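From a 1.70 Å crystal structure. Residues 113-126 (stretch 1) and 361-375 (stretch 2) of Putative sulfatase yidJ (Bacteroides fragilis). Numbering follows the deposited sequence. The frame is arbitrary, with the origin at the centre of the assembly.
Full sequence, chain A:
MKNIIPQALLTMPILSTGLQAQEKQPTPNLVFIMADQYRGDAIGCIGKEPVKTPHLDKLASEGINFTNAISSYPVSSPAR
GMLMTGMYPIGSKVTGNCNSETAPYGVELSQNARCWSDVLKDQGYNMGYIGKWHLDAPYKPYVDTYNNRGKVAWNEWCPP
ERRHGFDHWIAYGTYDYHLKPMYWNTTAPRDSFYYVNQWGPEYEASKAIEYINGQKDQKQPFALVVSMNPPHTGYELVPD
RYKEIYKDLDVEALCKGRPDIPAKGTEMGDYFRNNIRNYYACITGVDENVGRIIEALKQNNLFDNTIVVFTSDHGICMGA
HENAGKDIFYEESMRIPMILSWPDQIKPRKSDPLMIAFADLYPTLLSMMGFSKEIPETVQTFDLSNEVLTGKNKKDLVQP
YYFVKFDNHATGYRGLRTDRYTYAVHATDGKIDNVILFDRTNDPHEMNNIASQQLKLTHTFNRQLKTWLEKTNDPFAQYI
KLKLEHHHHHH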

ATOM      1  N   ALA A 113      21.884  19.992  21.622  1.00  7.75           N
ATOM      2  CA  ALA A 113      20.982  19.616  22.703  1.00  9.00           C
ATOM      3  C   ALA A 113      21.654  18.585  23.604  1.00  8.36           C
ATOM      4  O   ALA A 113      22.259  17.626  23.125  1.00 12.62           O
ATOM      5  N   ARG A 114      21.559  18.798  24.911  1.00 11.39           N
ATOM      6  CA  ARG A 114      22.139  17.878  25.882  1.00  9.24           C
ATOM      7  C   ARG A 114      21.095  16.802  26.170  1.00  8.73           C
ATOM      8  O   ARG A 114      20.186  17.003  26.979  1.00  6.06           O
ATOM      9  N   CYS A 115      21.222  15.664  25.500  1.00  7.97           N
ATOM     10  CA  CYS A 115      20.271  14.568  25.672  1.00 10.38           C
ATOM     11  C   CYS A 115      20.710  13.577  26.744  1.00  4.80           C
ATOM     12  O   CYS A 115      21.883  13.535  27.110  1.00  8.53           O
ATOM     13  N   TRP A 116      19.776  12.768  27.244  1.00  5.64           N
ATOM     14  CA  TRP A 116      20.131  11.808  28.288  1.00  7.71           C
ATOM     15  C   TRP A 116      21.193  10.822  27.829  1.00  6.92           C
ATOM     16  O   TRP A 116      21.963  10.315  28.646  1.00  6.17           O
ATOM     17  N   SER A 117      21.235  10.552  26.528  1.00  6.16           N
ATOM     18  CA  SER A 117      22.223   9.628  25.994  1.00  6.35           C
ATOM     19  C   SER A 117      23.619  10.249  26.090  1.00  7.54           C
ATOM     20  O   SER A 117      24.603   9.537  26.293  1.00  6.74           O
ATOM     21  N   ASP A 118      23.696  11.572  25.959  1.00  4.78           N
ATOM     22  CA  ASP A 118      24.980  12.280  26.063  1.00  6.32           C
ATOM     23  C   ASP A 118      25.476  12.167  27.499  1.00  5.68           C
ATOM     24  O   ASP A 118      26.673  12.020  27.750  1.00  6.48           O
ATOM     25  N   VAL A 119      24.540  12.257  28.438  1.00  5.28           N
ATOM     26  CA  VAL A 119      24.858  12.160  29.856  1.00  6.06           C
ATOM     27  C   VAL A 119      25.408  10.768  30.188  1.00  3.16           C
ATOM     28  O   VAL A 119      26.472  10.644  30.798  1.00  8.48           O
ATOM     29  N   LEU A 120      24.693   9.724  29.781  1.00  8.80           N
ATOM     30  CA  LEU A 120      25.144   8.364  30.061  1.00  6.27           C
ATOM     31  C   LEU A 120      26.482   8.059  29.396  1.00  3.89           C
ATOM     32  O   LEU A 120      27.311   7.345  29.964  1.00  7.09           O
ATOM     33  N   LYS A 121      26.698   8.602  28.199  1.00  5.89           N
ATOM     34  CA  LYS A 121      27.964   8.382  27.515  1.00  5.52           C
ATOM     35  C   LYS A 121      29.070   9.010  28.359  1.00 11.82           C
ATOM     36  O   LYS A 121      30.142   8.429  28.528  1.00 11.17           O
ATOM     37  N   ASP A 122      28.810  10.205  28.881  1.00  8.21           N
ATOM     38  CA  ASP A 122      29.798  10.887  29.709  1.00  8.53           C
ATOM     39  C   ASP A 122      30.046  10.144  31.017  1.00 12.69           C
ATOM     40  O   ASP A 122      31.121  10.260  31.607  1.00 13.01           O
ATOM     41  N   GLN A 123      29.059   9.378  31.470  1.00  7.97           N
ATOM     42  CA  GLN A 123      29.220   8.630  32.706  1.00 10.46           C
ATOM     43  C   GLN A 123      29.867   7.264  32.483  1.00 10.07           C
ATOM     44  O   GLN A 123      29.843   6.411  33.369  1.00 12.25           O
ATOM     45  N   GLY A 124      30.433   7.058  31.295  1.00  7.25           N
ATOM     46  CA  GLY A 124      31.123   5.810  31.002  1.00  8.17           C
ATOM     47  C   GLY A 124      30.312   4.628  30.500  1.00  9.24           C
ATOM     48  O   GLY A 124      30.810   3.500  30.482  1.00  9.82           O
ATOM     49  N   TYR A 125      29.076   4.876  30.083  1.00  8.78           N
ATOM     50  CA  TYR A 125      28.216   3.806  29.587  1.00  7.11           C
ATOM     51  C   TYR A 125      28.522   3.427  28.147  1.00  9.08           C
ATOM     52  O   TYR A 125      28.897   4.275  27.339  1.00  7.35           O
ATOM     53  N   ASN A 126      28.366   2.142  27.844  1.00  9.20           N
ATOM     54  CA  ASN A 126      28.552   1.630  26.492  1.00  8.71           C
ATOM     55  C   ASN A 126      27.179   1.949  25.898  1.00 12.45           C
ATOM     56  O   ASN A 126      26.160   1.542  26.463  1.00 12.39           O
ATOM     57  N   LEU A 361      10.630  10.359  30.942  1.00  7.39           N
ATOM     58  CA  LEU A 361      11.651   9.332  31.109  1.00  4.73           C
ATOM     59  C   LEU A 361      13.094   9.829  31.231  1.00  8.13           C
ATOM     60  O   LEU A 361      13.912   9.175  31.877  1.00  9.47           O
ATOM     61  N   TYR A 362      13.406  10.980  30.637  1.00  7.36           N
ATOM     62  CA  TYR A 362      14.759  11.542  30.716  1.00  7.04           C
ATOM     63  C   TYR A 362      15.132  11.785  32.193  1.00  7.83           C
ATOM     64  O   TYR A 362      16.021  11.116  32.726  1.00 11.98           O
ATOM     65  N   PRO A 363      14.448  12.722  32.881  1.00  5.19           N
ATOM     66  CA  PRO A 363      14.830  12.928  34.285  1.00  4.94           C
ATOM     67  C   PRO A 363      14.521  11.735  35.195  1.00  9.69           C
ATOM     68  O   PRO A 363      15.292  11.428  36.106  1.00 10.09           O
ATOM     69  N   THR A 364      13.403  11.064  34.942  1.00  5.79           N
ATOM     70  CA  THR A 364      13.005   9.918  35.754  1.00  6.16           C
ATOM     71  C   THR A 364      14.036   8.790  35.737  1.00  8.95           C
ATOM     72  O   THR A 364      14.470   8.329  36.793  1.00  7.53           O
ATOM     73  N   LEU A 365      14.439   8.350  34.547  1.00  6.26           N
ATOM     74  CA  LEU A 365      15.417   7.267  34.448  1.00  7.96           C
ATOM     75  C   LEU A 365      16.786   7.681  34.985  1.00 10.19           C
ATOM     76  O   LEU A 365      17.415   6.939  35.734  1.00  9.92           O
ATOM     77  N   LEU A 366      17.241   8.872  34.614  1.00  6.52           N
ATOM     78  CA  LEU A 366      18.544   9.342  35.074  1.00  9.89           C
ATOM     79  C   LEU A 366      18.639   9.365  36.599  1.00  9.92           C
ATOM     80  O   LEU A 366      19.649   8.947  37.162  1.00  9.01           O
ATOM     81  N   SER A 367      17.597   9.858  37.266  1.00  5.64           N
ATOM     82  CA  SER A 367      17.602   9.901  38.727  1.00  5.05           C
ATOM     83  C   SER A 367      17.553   8.476  39.286  1.00  8.44           C
ATOM     84  O   SER A 367      18.251   8.160  40.246  1.00  8.80           O
HETATM   85  N   MSE A 368      16.735   7.618  38.682  1.00  5.44           N
HETATM   86  CA  MSE A 368      16.636   6.231  39.133  1.00  5.07           C
HETATM   87  C   MSE A 368      17.987   5.534  39.009  1.00  9.12           C
HETATM   88  O   MSE A 368      18.332   4.673  39.819  1.00 10.33           O
HETATM   89  N   MSE A 369      18.750   5.916  37.989  1.00  4.30           N
HETATM   90  CA  MSE A 369      20.049   5.310  37.722  1.00  7.68           C
HETATM   91  C   MSE A 369      21.200   5.836  38.567  1.00  7.44           C
HETATM   92  O   MSE A 369      22.305   5.299  38.505  1.00  9.04           O
ATOM     93  N   GLY A 370      20.937   6.880  39.351  1.00  8.37           N
ATOM     94  CA  GLY A 370      21.968   7.454  40.197  1.00  6.05           C
ATOM     95  C   GLY A 370      22.653   8.677  39.614  1.00  8.90           C
ATOM     96  O   GLY A 370      23.721   9.077  40.084  1.00  6.85           O
ATOM     97  N   PHE A 371      22.041   9.288  38.602  1.00  5.83           N
ATOM     98  CA  PHE A 371      22.633  10.460  37.962  1.00  6.54           C
ATOM     99  C   PHE A 371      21.741  11.700  38.028  1.00  5.94           C
ATOM    100  O   PHE A 371      21.698  12.497  37.090  1.00  9.15           O
ATOM    101  N   SER A 372      21.038  11.866  39.142  1.00  9.09           N
ATOM    102  CA  SER A 372      20.156  13.012  39.322  1.00 12.16           C
ATOM    103  C   SER A 372      20.894  14.346  39.141  1.00 13.73           C
ATOM    104  O   SER A 372      20.363  15.281  38.538  1.00 12.46           O
ATOM    105  N   LYS A 373      22.121  14.429  39.647  1.00 12.79           N
ATOM    106  CA  LYS A 373      22.901  15.663  39.544  1.00 15.98           C
ATOM    107  C   LYS A 373      23.300  16.005  38.107  1.00 11.31           C
ATOM    108  O   LYS A 373      23.694  17.140  37.824  1.00 10.04           O
ATOM    109  N   GLU A 374      23.196  15.031  37.204  1.00 10.06           N
ATOM    110  CA  GLU A 374      23.571  15.242  35.808  1.00  7.36           C
ATOM    111  C   GLU A 374      22.439  15.733  34.908  1.00  9.53           C
ATOM    112  O   GLU A 374      22.662  15.995  33.728  1.00 11.37           O
ATOM    113  N   ILE A 375      21.229  15.849  35.447  1.00  9.35           N
ATOM    114  CA  ILE A 375      20.100  16.331  34.651  1.00  8.26           C
ATOM    115  C   ILE A 375      20.321  17.822  34.392  1.00  9.06           C
ATOM    116  O   ILE A 375      20.476  18.603  35.329  1.00  8.96           O
TER

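How does the helix that begins stretch 2 engage the start of the other helix? Y362 does most of this work. Its CA-to-CB bond points sideways, but with chi1 at t the ring swings across, and its end reaches the backbone just ahead of helix 116-122. There Y362 OH donates a hydrogen bond to R114 O at 2.7 Å, so the buried hydroxyl is satisfied by a main-chain carbonyl. The ring also serves as a platform: W116, in the p rotamer, sets CB almost squarely over its face, 3.7 Å from the centroid of the Y362 ring, and turns the edge of its indole toward that same face, with W116 CD1 3.7 Å from Y362 CD2.

What fills the space one turn later? L366 points toward stretch 1, with chi1 off the usual wells at -113° and chi2 at p. Both methyls rest on W116 CB, L366 CD2 at 4.1 Å and L366 CD1 at 4.2 Å; L366 CD2 is also 4.1 Å from V119 CG1, and L366 CD1 4.1 Å from L120 CD2. V119 (t) points toward stretch 2. L120 starts out sideways, and its m, t rotamer brings its end nearer. The helix axes run nearly parallel, 20° apart, but approach no closer than 10.9 Å, a gap that these side chains bridge.

How does the apolar layer continue along stretch 2? The selenomethionine M369 points inward with chi1 m and chi2 and chi3 t, placing M369 SE 4.4 Å from L120 CD2. G370 then turns the chain with positive phi in a Schellman motif, and F371 (m) comes back toward stretch 1. F371 CD2 meets L120 CD2 at 3.9 Å. Q123, with chi1 and chi2 both m, lays CG over the ring face, 3.6 Å from F371 CE1. Y125 (chi1 m) approaches obliquely, with Y125 CE1 3.6 Å from F371 CE2.

What polar partners does the end of stretch 2 find? E374 packs its CB 3.5 Å from V119 CG1, while its side chain, m, m, places the carboxylate beside the end of Q123. K373 NZ forms a salt bridge with E374 OE2 at 3.0 Å. Q123 NE2 is 3.5 Å from E374 OE1, at too poor an angle for a hydrogen bond; water 2 links them instead, donating to E374 OE1 at 2.8 Å and accepting a weak bond from Q123 NE2 at 3.1 Å. Water 1 makes a second bridge, accepting from R114 NE at 3.2 Å and donating to E374 O at 2.8 Å.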

ATOM      1  CB  ALA A 113      19.684  19.046  22.136  1.00  8.77           C
ATOM      2  CB  ARG A 114      22.486  18.635  27.167  1.00 11.78           C
ATOM      3  CG  ARG A 114      23.073  17.780  28.276  1.00 18.27           C
ATOM      4  CD  ARG A 114      24.485  17.351  27.964  1.00 22.48           C
ATOM      5  NE  ARG A 114      25.100  16.637  29.082  1.00 21.93           N
ATOM      6  CZ  ARG A 114      26.290  16.052  29.016  1.00 17.67           C
ATOM      7  NH1 ARG A 114      26.983  16.103  27.886  1.00  9.01           N
ATOM      8  NH2 ARG A 114      26.785  15.410  30.066  1.00 16.07           N
ATOM      9  CB  CYS A 115      20.076  13.857  24.334  1.00  6.14           C
ATOM     10  SG  CYS A 115      19.449  14.977  23.052  1.00 11.05           S
ATOM     11  CB  TRP A 116      18.904  11.043  28.809  1.00  5.02           C
ATOM     12  CG  TRP A 116      18.117  10.288  27.775  1.00  2.07           C
ATOM     13  CD1 TRP A 116      17.044  10.749  27.065  1.00  6.66           C
ATOM     14  CD2 TRP A 116      18.325   8.934  27.355  1.00  6.38           C
ATOM     15  NE1 TRP A 116      16.566   9.764  26.235  1.00 10.24           N
ATOM     16  CE2 TRP A 116      17.333   8.638  26.392  1.00  9.04           C
ATOM     17  CE3 TRP A 116      19.251   7.939  27.700  1.00  4.93           C
ATOM     18  CZ2 TRP A 116      17.241   7.387  25.767  1.00 12.21           C
ATOM     19  CZ3 TRP A 116      19.158   6.689  27.077  1.00  8.50           C
ATOM     20  CH2 TRP A 116      18.160   6.429  26.120  1.00  5.43           C
ATOM     21  CB  SER A 117      21.886   9.258  24.545  1.00  6.12           C
ATOM     22  OG  SER A 117      21.728  10.409  23.734  1.00  7.57           O
ATOM     23  CB  ASP A 118      24.823  13.770  25.725  1.00  5.08           C
ATOM     24  CG  ASP A 118      24.533  14.018  24.253  1.00  9.64           C
ATOM     25  OD1 ASP A 118      25.353  13.605  23.404  1.00 11.64           O
ATOM     26  OD2 ASP A 118      23.490  14.639  23.950  1.00  6.79           O
ATOM     27  CB  VAL A 119      23.609  12.446  30.721  1.00  5.94           C
ATOM     28  CG1 VAL A 119      23.902  12.152  32.188  1.00  5.69           C
ATOM     29  CG2 VAL A 119      23.183  13.903  30.550  1.00  5.14           C
ATOM     30  CB  LEU A 120      24.085   7.347  29.628  1.00  7.13           C
ATOM     31  CG  LEU A 120      22.806   7.369  30.467  1.00  6.14           C
ATOM     32  CD1 LEU A 120      21.831   6.329  29.937  1.00  3.01           C
ATOM     33  CD2 LEU A 120      23.141   7.085  31.929  1.00  8.68           C
ATOM     34  CB  LYS A 121      27.973   9.032  26.132  1.00  8.62           C
ATOM     35  CG  LYS A 121      29.244   8.711  25.348  1.00 13.99           C
ATOM     36  CD  LYS A 121      29.443   9.651  24.176  1.00 18.38           C
ATOM     37  CE  LYS A 121      30.486   9.106  23.213  1.00 37.25           C
ATOM     38  NZ  LYS A 121      31.782   8.820  23.888  1.00 33.85           N
ATOM     39  CB  ASP A 122      29.361  12.325  30.010  1.00 10.93           C
ATOM     40  CG  ASP A 122      29.529  13.248  28.814  1.00 23.08           C
ATOM     41  OD1 ASP A 122      30.423  12.985  27.983  1.00 36.75           O
ATOM     42  OD2 ASP A 122      28.782  14.245  28.714  1.00 27.58           O
ATOM     43  CB  GLN A 123      27.876   8.468  33.422  1.00  9.00           C
ATOM     44  CG  GLN A 123      27.219   9.790  33.812  1.00 16.39           C
ATOM     45  CD  GLN A 123      28.145  10.716  34.584  1.00 14.26           C
ATOM     46  OE1 GLN A 123      28.770  10.314  35.562  1.00  8.68           O
ATOM     47  NE2 GLN A 123      28.227  11.969  34.150  1.00 17.00           N
ATOM     48  CB  TYR A 125      26.745   4.223  29.666  1.00  4.00           C
ATOM     49  CG  TYR A 125      26.087   3.983  30.997  1.00  4.27           C
ATOM     50  CD1 TYR A 125      26.593   4.553  32.164  1.00  7.43           C
ATOM     51  CD2 TYR A 125      24.942   3.196  31.089  1.00  4.22           C
ATOM     52  CE1 TYR A 125      25.972   4.341  33.396  1.00 12.08           C
ATOM     53  CE2 TYR A 125      24.314   2.978  32.311  1.00  8.54           C
ATOM     54  CZ  TYR A 125      24.833   3.551  33.458  1.00  7.37           C
ATOM     55  OH  TYR A 125      24.209   3.324  34.661  1.00 10.57           O
ATOM     56  CB  ASN A 126      28.768   0.118  26.532  1.00 10.76           C
ATOM     57  CG  ASN A 126      29.899  -0.334  25.636  1.00 27.85           C
ATOM     58  OD1 ASN A 126      29.988   0.069  24.475  1.00 31.17           O
ATOM     59  ND2 ASN A 126      30.770  -1.184  26.167  1.00 38.11           N
ATOM     60  CB  LEU A 361      11.527   8.284  29.993  1.00  8.78           C
ATOM     61  CG  LEU A 361      10.256   7.430  30.123  1.00 11.24           C
ATOM     62  CD1 LEU A 361      10.108   6.525  28.910  1.00 13.05           C
ATOM     63  CD2 LEU A 361      10.319   6.597  31.400  1.00  9.93           C
ATOM     64  CB  TYR A 362      14.820  12.846  29.897  1.00 10.09           C
ATOM     65  CG  TYR A 362      16.175  13.521  29.742  1.00  4.74           C
ATOM     66  CD1 TYR A 362      17.046  13.678  30.824  1.00  4.79           C
ATOM     67  CD2 TYR A 362      16.528  14.117  28.528  1.00  9.40           C
ATOM     68  CE1 TYR A 362      18.227  14.416  30.699  1.00  7.97           C
ATOM     69  CE2 TYR A 362      17.696  14.854  28.395  1.00  7.59           C
ATOM     70  CZ  TYR A 362      18.543  15.003  29.479  1.00 10.75           C
ATOM     71  OH  TYR A 362      19.697  15.738  29.336  1.00  9.67           O
ATOM     72  CB  PRO A 363      14.042  14.176  34.678  1.00  9.50           C
ATOM     73  CG  PRO A 363      12.796  14.045  33.866  1.00 10.01           C
ATOM     74  CD  PRO A 363      13.325  13.605  32.509  1.00  7.79           C
ATOM     75  CB  THR A 364      11.629   9.374  35.300  1.00  8.59           C
ATOM     76  OG1 THR A 364      10.651  10.418  35.409  1.00  7.41           O
ATOM     77  CG2 THR A 364      11.195   8.194  36.171  1.00  7.41           C
ATOM     78  CB  LEU A 365      15.546   6.794  32.996  1.00  6.43           C
ATOM     79  CG  LEU A 365      14.334   6.039  32.431  1.00  6.53           C
ATOM     80  CD1 LEU A 365      14.488   5.859  30.925  1.00  5.35           C
ATOM     81  CD2 LEU A 365      14.208   4.684  33.121  1.00 10.42           C
ATOM     82  CB  LEU A 366      18.831  10.734  34.507  1.00  8.97           C
ATOM     83  CG  LEU A 366      19.979  10.864  33.498  1.00 18.26           C
ATOM     84  CD1 LEU A 366      20.037   9.657  32.583  1.00 11.44           C
ATOM     85  CD2 LEU A 366      19.803  12.151  32.700  1.00 11.01           C
ATOM     86  CB  SER A 367      16.411  10.713  39.256  1.00  6.63           C
ATOM     87  OG  SER A 367      16.594  12.103  39.028  1.00  9.57           O
HETATM   88  CB  MSE A 368      15.611   5.454  38.296  1.00  5.09           C
HETATM   89  CG  MSE A 368      14.157   5.789  38.568  1.00  7.54           C
HETATM   90 SE   MSE A 368      13.010   4.867  37.296  1.00 24.01          SE
HETATM   91  CE  MSE A 368      13.219   3.061  37.971  1.00  6.42           C
HETATM   92  CB  MSE A 369      20.379   5.462  36.238  1.00  9.19           C
HETATM   93  CG  MSE A 369      19.457   4.650  35.348  1.00 10.88           C
HETATM   94 SE   MSE A 369      19.561   5.091  33.480  1.00 21.54          SE
HETATM   95  CE  MSE A 369      17.896   4.269  32.938  1.00 32.60           C
ATOM     96  CB  PHE A 371      22.965  10.131  36.502  1.00  9.28           C
ATOM     97  CG  PHE A 371      23.942   8.993  36.344  1.00  9.32           C
ATOM     98  CD1 PHE A 371      25.231   9.092  36.860  1.00  9.75           C
ATOM     99  CD2 PHE A 371      23.565   7.815  35.709  1.00  9.36           C
ATOM    100  CE1 PHE A 371      26.133   8.030  36.746  1.00  6.87           C
ATOM    101  CE2 PHE A 371      24.458   6.747  35.590  1.00  7.25           C
ATOM    102  CZ  PHE A 371      25.744   6.856  36.110  1.00  8.30           C
ATOM    103  CB  SER A 372      19.515  12.951  40.713  1.00 15.06           C
ATOM    104  OG  SER A 372      18.545  13.971  40.878  1.00 27.04           O
ATOM    105  CB  LYS A 373      24.163  15.566  40.412  1.00 16.69           C
ATOM    106  CG  LYS A 373      25.216  14.609  39.872  1.00 20.73           C
ATOM    107  CD  LYS A 373      26.286  14.281  40.909  1.00 28.66           C
ATOM    108  CE  LYS A 373      27.298  15.399  41.073  1.00 29.68           C
ATOM    109  NZ  LYS A 373      28.118  15.580  39.842  1.00 44.76           N
ATOM    110  CB  GLU A 374      24.152  13.955  35.203  1.00 11.83           C
ATOM    111  CG  GLU A 374      25.324  13.351  35.969  1.00 13.21           C
ATOM    112  CD  GLU A 374      26.463  14.328  36.173  1.00 23.93           C
ATOM    113  OE1 GLU A 374      26.870  14.991  35.193  1.00 27.99           O
ATOM    114  OE2 GLU A 374      26.959  14.429  37.314  1.00 26.14           O
ATOM    115  CB  ILE A 375      18.764  16.130  35.400  1.00  7.07           C
ATOM    116  CG1 ILE A 375      18.536  14.640  35.663  1.00  8.55           C
ATOM    117  CG2 ILE A 375      17.609  16.680  34.573  1.00  4.98           C
ATOM    118  CD1 ILE A 375      17.334  14.349  36.539  1.00 11.14           C
TER
HETATM  119  O   HOH W   1      24.897  16.830  32.311  1.00 21.54           O
HETATM  120  O   HOH W   2      27.198  14.334  32.470  1.00 26.86           O